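Local coordinates for minor capsid protein (Cafeteriavirus-dependent mavirus, PDB 6G42), which forms the penton of the virophage capsid, assembling as a five-subunit complex of jelly-roll chains that probably closes the vertices of the icosahedral shell, at residues Y104-V107 with D108-T111; D160-R163 with V164-S168; D173-E176 with E177-L180. All coordinates share one frame; numbering follows the deposited sequence.

Contact 1: Y104-V107 with D108-T111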
# COMPACT_ATOMS: atom_id res chain seq x y z
N TYR C 104 5.36 6.34 28.89
CA TYR C 104 4.23 5.90 28.06
C TYR C 104 3.61 6.99 27.17
O TYR C 104 2.53 6.80 26.61
CB TYR C 104 3.16 5.27 28.97
CG TYR C 104 3.62 3.97 29.60
CD1 TYR C 104 4.40 3.96 30.76
CD2 TYR C 104 3.30 2.74 29.02
CE1 TYR C 104 4.84 2.77 31.32
CE2 TYR C 104 3.73 1.54 29.58
CZ TYR C 104 4.49 1.56 30.73
OH TYR C 104 4.92 0.37 31.28
N ASP C 105 4.31 8.11 27.00
CA ASP C 105 3.78 9.26 26.26
C ASP C 105 4.95 10.13 25.77
O ASP C 105 5.78 10.56 26.57
CB ASP C 105 2.85 10.07 27.17
CG ASP C 105 2.01 11.08 26.42
OD1 ASP C 105 2.51 11.75 25.49
OD2 ASP C 105 0.82 11.23 26.78
N TYR C 106 5.00 10.39 24.47
CA TYR C 106 6.07 11.22 23.89
C TYR C 106 5.96 12.70 24.23
O TYR C 106 6.94 13.44 24.05
CB TYR C 106 6.17 11.02 22.36
CG TYR C 106 6.69 9.64 21.99
CD1 TYR C 106 7.95 9.21 22.40
CD2 TYR C 106 5.91 8.76 21.24
CE1 TYR C 106 8.42 7.94 22.08
CE2 TYR C 106 6.37 7.50 20.92
CZ TYR C 106 7.63 7.10 21.33
OH TYR C 106 8.08 5.84 21.01
N VAL C 107 4.80 13.13 24.73
CA VAL C 107 4.65 14.49 25.29
C VAL C 107 5.56 14.62 26.52
O VAL C 107 6.29 15.61 26.63
CB VAL C 107 3.18 14.81 25.68
CG1 VAL C 107 3.08 16.19 26.33
CG2 VAL C 107 2.27 14.77 24.46
N ASP C 108 5.51 13.63 27.41
CA ASP C 108 6.35 13.59 28.62
C ASP C 108 7.84 13.55 28.31
O ASP C 108 8.64 14.12 29.06
CB ASP C 108 5.99 12.39 29.50
CG ASP C 108 4.60 12.49 30.12
OD1 ASP C 108 4.14 13.61 30.43
OD2 ASP C 108 3.97 11.43 30.31
N VAL C 109 8.22 12.87 27.23
CA VAL C 109 9.61 12.85 26.78
C VAL C 109 10.03 14.27 26.37
O VAL C 109 11.14 14.70 26.66
CB VAL C 109 9.83 11.82 25.64
CG1 VAL C 109 11.22 11.94 25.02
CG2 VAL C 109 9.63 10.41 26.17
N GLY C 110 9.12 14.98 25.70
CA GLY C 110 9.31 16.38 25.34
C GLY C 110 9.41 17.32 26.52
O GLY C 110 10.31 18.15 26.59
N THR C 111 8.47 17.18 27.46
CA THR C 111 8.45 17.96 28.71
C THR C 111 9.77 17.82 29.48
O THR C 111 10.36 18.82 29.89
CB THR C 111 7.26 17.55 29.61
OG1 THR C 111 6.03 17.73 28.89
CG2 THR C 111 7.20 18.39 30.89

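Contact 2: D160-R163 with V164-S168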
# COMPACT_ATOMS: atom_id res chain seq x y z
N ASP C 160 25.58 13.70 21.17
CA ASP C 160 25.47 12.70 20.11
C ASP C 160 24.28 11.74 20.23
O ASP C 160 23.76 11.29 19.22
CB ASP C 160 26.77 11.90 19.96
CG ASP C 160 26.87 11.20 18.61
OD1 ASP C 160 26.57 11.84 17.57
OD2 ASP C 160 27.25 10.00 18.58
N ASP C 161 23.84 11.43 21.45
CA ASP C 161 22.63 10.62 21.64
C ASP C 161 21.36 11.39 21.24
O ASP C 161 20.47 10.82 20.61
CB ASP C 161 22.52 10.08 23.07
CG ASP C 161 23.40 8.84 23.30
OD1 ASP C 161 24.38 8.62 22.54
OD2 ASP C 161 23.11 8.07 24.25
N MET C 162 21.29 12.67 21.61
CA MET C 162 20.20 13.56 21.18
C MET C 162 20.22 13.76 19.66
O MET C 162 19.19 13.64 19.00
CB MET C 162 20.31 14.92 21.88
CG MET C 162 19.90 14.91 23.34
SD MET C 162 18.12 15.02 23.58
CE MET C 162 17.85 16.75 23.23
N ARG C 163 21.40 14.08 19.13
CA ARG C 163 21.63 14.21 17.69
C ARG C 163 21.01 13.06 16.90
O ARG C 163 20.24 13.28 15.97
CB ARG C 163 23.14 14.28 17.43
CG ARG C 163 23.59 14.19 15.97
CD ARG C 163 23.23 15.44 15.19
NE ARG C 163 23.93 15.48 13.91
CZ ARG C 163 23.45 15.06 12.74
NH1 ARG C 163 22.22 14.54 12.63
NH2 ARG C 163 24.21 15.16 11.65
N VAL C 164 21.35 11.83 17.29
CA VAL C 164 20.90 10.64 16.56
C VAL C 164 19.38 10.46 16.67
O VAL C 164 18.70 10.30 15.65
CB VAL C 164 21.67 9.36 17.02
CG1 VAL C 164 21.11 8.11 16.35
CG2 VAL C 164 23.14 9.48 16.67
N ASP C 165 18.86 10.49 17.89
CA ASP C 165 17.43 10.23 18.12
C ASP C 165 16.49 11.35 17.67
O ASP C 165 15.31 11.10 17.46
CB ASP C 165 17.17 9.85 19.58
CG ASP C 165 17.73 8.48 19.94
OD1 ASP C 165 18.31 7.78 19.07
OD2 ASP C 165 17.60 8.08 21.11
N PHE C 166 17.02 12.56 17.50
CA PHE C 166 16.26 13.68 16.90
C PHE C 166 16.99 14.22 15.66
O PHE C 166 17.14 15.43 15.47
CB PHE C 166 16.00 14.78 17.94
CG PHE C 166 15.32 14.27 19.19
CD1 PHE C 166 16.05 13.77 20.25
CD2 PHE C 166 13.93 14.29 19.29
CE1 PHE C 166 15.42 13.29 21.39
CE2 PHE C 166 13.30 13.82 20.43
CZ PHE C 166 14.05 13.32 21.49
N ASN C 167 17.40 13.29 14.80
CA ASN C 167 18.24 13.54 13.61
C ASN C 167 17.65 14.43 12.52
O ASN C 167 18.40 15.08 11.79
CB ASN C 167 18.67 12.21 12.98
CG ASN C 167 17.49 11.35 12.54
OD1 ASN C 167 16.91 11.57 11.48
ND2 ASN C 167 17.14 10.35 13.35
N SER C 168 16.33 14.45 12.40
CA SER C 168 15.65 15.23 11.35
C SER C 168 15.63 16.77 11.53
O SER C 168 15.12 17.48 10.68
CB SER C 168 14.23 14.69 11.16
OG SER C 168 13.58 14.52 12.41

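Contact 3: D173-E176 with E177-L180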
# COMPACT_ATOMS: atom_id res chain seq x y z
N ASP C 173 28.00 20.60 13.45
CA ASP C 173 28.91 20.02 14.44
C ASP C 173 30.03 20.99 14.84
O ASP C 173 30.85 21.37 14.00
CB ASP C 173 29.53 18.72 13.91
CG ASP C 173 28.50 17.60 13.71
OD1 ASP C 173 27.28 17.83 13.94
OD2 ASP C 173 28.91 16.49 13.33
N ILE C 174 30.06 21.36 16.12
CA ILE C 174 31.12 22.24 16.68
C ILE C 174 32.25 21.50 17.40
O ILE C 174 33.30 22.10 17.67
CB ILE C 174 30.54 23.31 17.65
CG1 ILE C 174 29.75 22.68 18.81
CG2 ILE C 174 29.68 24.30 16.88
CD1 ILE C 174 29.66 23.57 20.04
N ASP C 175 32.04 20.23 17.71
CA ASP C 175 32.88 19.51 18.67
C ASP C 175 32.59 18.00 18.59
O ASP C 175 31.55 17.60 18.06
CB ASP C 175 32.61 20.12 20.06
CG ASP C 175 33.08 19.27 21.21
OD1 ASP C 175 34.24 18.81 21.17
OD2 ASP C 175 32.30 19.07 22.15
N GLU C 176 33.51 17.16 19.09
CA GLU C 176 33.36 15.69 19.07
C GLU C 176 32.09 15.12 19.72
O GLU C 176 31.70 13.98 19.42
CB GLU C 176 34.57 15.00 19.74
CG GLU C 176 35.89 15.17 19.01
CD GLU C 176 36.92 14.11 19.39
OE1 GLU C 176 36.80 13.47 20.46
OE2 GLU C 176 37.87 13.92 18.60
N GLU C 177 31.48 15.87 20.64
CA GLU C 177 30.23 15.47 21.29
C GLU C 177 29.01 16.30 20.88
O GLU C 177 27.97 15.73 20.52
CB GLU C 177 30.40 15.52 22.82
CG GLU C 177 29.28 14.86 23.62
CD GLU C 177 29.07 13.39 23.26
OE1 GLU C 177 30.07 12.67 23.08
OE2 GLU C 177 27.90 12.97 23.17
N TYR C 178 29.13 17.63 20.93
CA TYR C 178 27.97 18.53 20.80
C TYR C 178 27.79 19.12 19.40
O TYR C 178 28.76 19.36 18.69
CB TYR C 178 28.07 19.66 21.84
CG TYR C 178 28.28 19.14 23.25
CD1 TYR C 178 27.24 18.53 23.95
CD2 TYR C 178 29.52 19.25 23.88
CE1 TYR C 178 27.43 18.04 25.24
CE2 TYR C 178 29.72 18.76 25.17
CZ TYR C 178 28.67 18.16 25.85
OH TYR C 178 28.87 17.67 27.12
N SER C 179 26.53 19.36 19.02
CA SER C 179 26.16 19.91 17.71
C SER C 179 25.11 21.01 17.88
O SER C 179 24.25 20.91 18.75
CB SER C 179 25.59 18.81 16.80
OG SER C 179 26.53 17.78 16.57
N LEU C 180 25.19 22.04 17.04
CA LEU C 180 24.29 23.20 17.10
C LEU C 180 22.99 22.96 16.34
O LEU C 180 23.01 22.51 15.19
CB LEU C 180 24.97 24.45 16.53
CG LEU C 180 26.27 24.92 17.16
CD1 LEU C 180 26.90 26.02 16.30
CD2 LEU C 180 26.07 25.40 18.59

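Contact 1: Y104-V107 with D108-T111
The first turn of helix 106-120 begins here, with Asp105 as its N-cap residue facing Asp108 one turn on. The cap itself is a bond from Val107 N to Asp105 OD1 of 2.8 Å. It meets the carboxylate on its anti side, somewhat out of its plane. Asp105 can reach forward in this way because its CG lies anti to the backbone N (chi1 -166°), which brings OD1 to the amide of Val107. Asn245 ND2 donates to the same OD1 while Asn245 OD1 takes the amide of Tyr106, so one outside side chain holds both the cap and the next backbone N-H.

Across the turn, Asp108 turns its OD2 to Asp105 CB at 3.6 Å. From Asp108 OD2 to Asp105 N the gap is 4.7 Å, too long for the reciprocal bond of a capping box. The two carboxylates do not touch, and any repulsion is probably offset by the helix N-terminus and the donors at Asp105 OD1.

The helical ladder starts with a weak bond from Val109 N to Asp105 O, 3.4 Å. The next, Gly110 N to Tyr106 O, shortens to 3.1 Å. Val107 O then accepts twice from Thr111. Thr111 N approaches it in the carbonyl plane at 2.8 Å with a C=O...N angle of 159°, whereas Thr111 OG1, 3.1 Å away, sits above that plane. The hydroxyl arrives there because OG1 is placed beside its own backbone N (chi1 -58°). On the flank of the helix, Tyr106 CD1 packs obliquely against Val109 CG2, and Phe135 of strand 132-136 meets both Tyr106 and Val107. The threonine bond is a common feature within helices; the aspartate N-cap, its side chain bound to the Val107 amide, is typical of a helix N-terminus.

Contact 2: D160-R163 with V164-S168
Phe166 lies one turn after Met162, and its side chain runs alongside that residue's carbonyl and then its sulfur. Its CB is 3.5 Å from Met162 O. CG is still near that oxygen, and CD1 comes to 3.4 Å of it, so Met162 O lies at the ring edge, in the ring plane. Further out the ring passes from oxygen to sulfur, with CE1 lying 3.9 Å from Met162 SD. The sulfur sits 4.9 Å from the ring centroid and 58° off the normal, an oblique Met-aromatic contact. Met162 brings SD there by bending at both chi2 and chi3 (-82° and -76°), which carries the sulfur forward to the Phe166 ring. The ring also forms an edge-to-face pair with Phe142.

The same carbonyl also receives the amide of Phe166, the bond from Phe166 N to Met162 O being 2.9 Å long. It is the last of the i to i+4 bonds in this stretch: Phe166 is the first residue to leave helical geometry, and Asn167 N, though 3.1 Å from Arg163 O, has too poor an angle to bond. Asn167 then closes the end with its side chain: ND2 donates to Val164 O at 2.8 Å, with the acceptor in the amide plane. Its OD1 is taken by Gln246 of the second subunit.

The aspartates bond to partners outside the turn. Asp165 pairs with Tyr73 and with Lys60 of the second subunit, and Gln294 of that subunit bonds to Asp160 and Asp161. Helix 160-165 is a short connector between strands 154-158 and 171-173. Met162 and Phe166 rest on Ile113 of helix 106-120, Arg163 lies against Phe171 and Asp173 of strand 171-173, and Val164 and Asn167 pack on the neighbouring subunit.

Contact 3: D173-E176 with E177-L180
The backbone of 173-176 runs out of strand 171-173, turns at Glu176 and Glu177, and comes back through 177-180 into strand 179-181. Asp173 and Ser179 form an antiparallel, non-hydrogen-bonded pair with their CA atoms 4.3 Å apart, which sets the register. Their side chains leave on the same face of the sheet, and Ser179 OG donates to Asp173 OD1 at 2.7 Å. The hydroxyl meets that oxygen from above the carboxylate plane, 62° out of it.

This is a beta-hairpin whose loop, 174-178, lies at the edge of a five-stranded antiparallel sheet, 171-173 being an outermost strand within the chain. Arg25 of the second subunit binds across the hairpin: it forms a salt bridge with Asp173 OD2 and hydrogen bonds to Ser179 OG and Asp175 O.

Ile174 crosses Leu180 at about a right angle, its CG2 lying 3.3 Å from Leu180 CD1, and both residues pack on Phe78 of strand 74-79. The other branch of Ile174, CG1, sits between its backbone N and carbonyl carbon (chi1 57°), which directs it to Tyr178 O at 3.5 Å. Asp175 and Tyr178 lie side by side and point the same way, Asp175 OD2 being 3.3 Å from Tyr178 CD2, with carboxylate and ring planes 36° apart. Glu177 CG sits over the centre of one face of the Tyr178 ring, 3.9 Å above its plane, while Tyr178 OH hydrogen-bonds to Gln74 OE1.

In the fold
The three contacts follow one another along the chain, and contacts 2 and 3 touch directly. Their centres are 12 Å apart, and Glu177 OE2 probably accepts a hydrogen bond from Asp160 N at 3.1 Å, joining the hairpin loop to the start of helix 160-165. Arg163 NE also packs near Asp173 OD1, 4.1 Å away. Contact 1 lies about 16 Å from contact 2 between centres, with nearest atoms about 5 Å apart; contact 2 meets the helix that contact 1 begins through Ile113, which touches Met162 and Phe166. Contact 3 is about 25 Å from contact 1, centre to centre. Contacts 2 and 3 both meet the second subunit, which places them at an interface of the five-chain assembly.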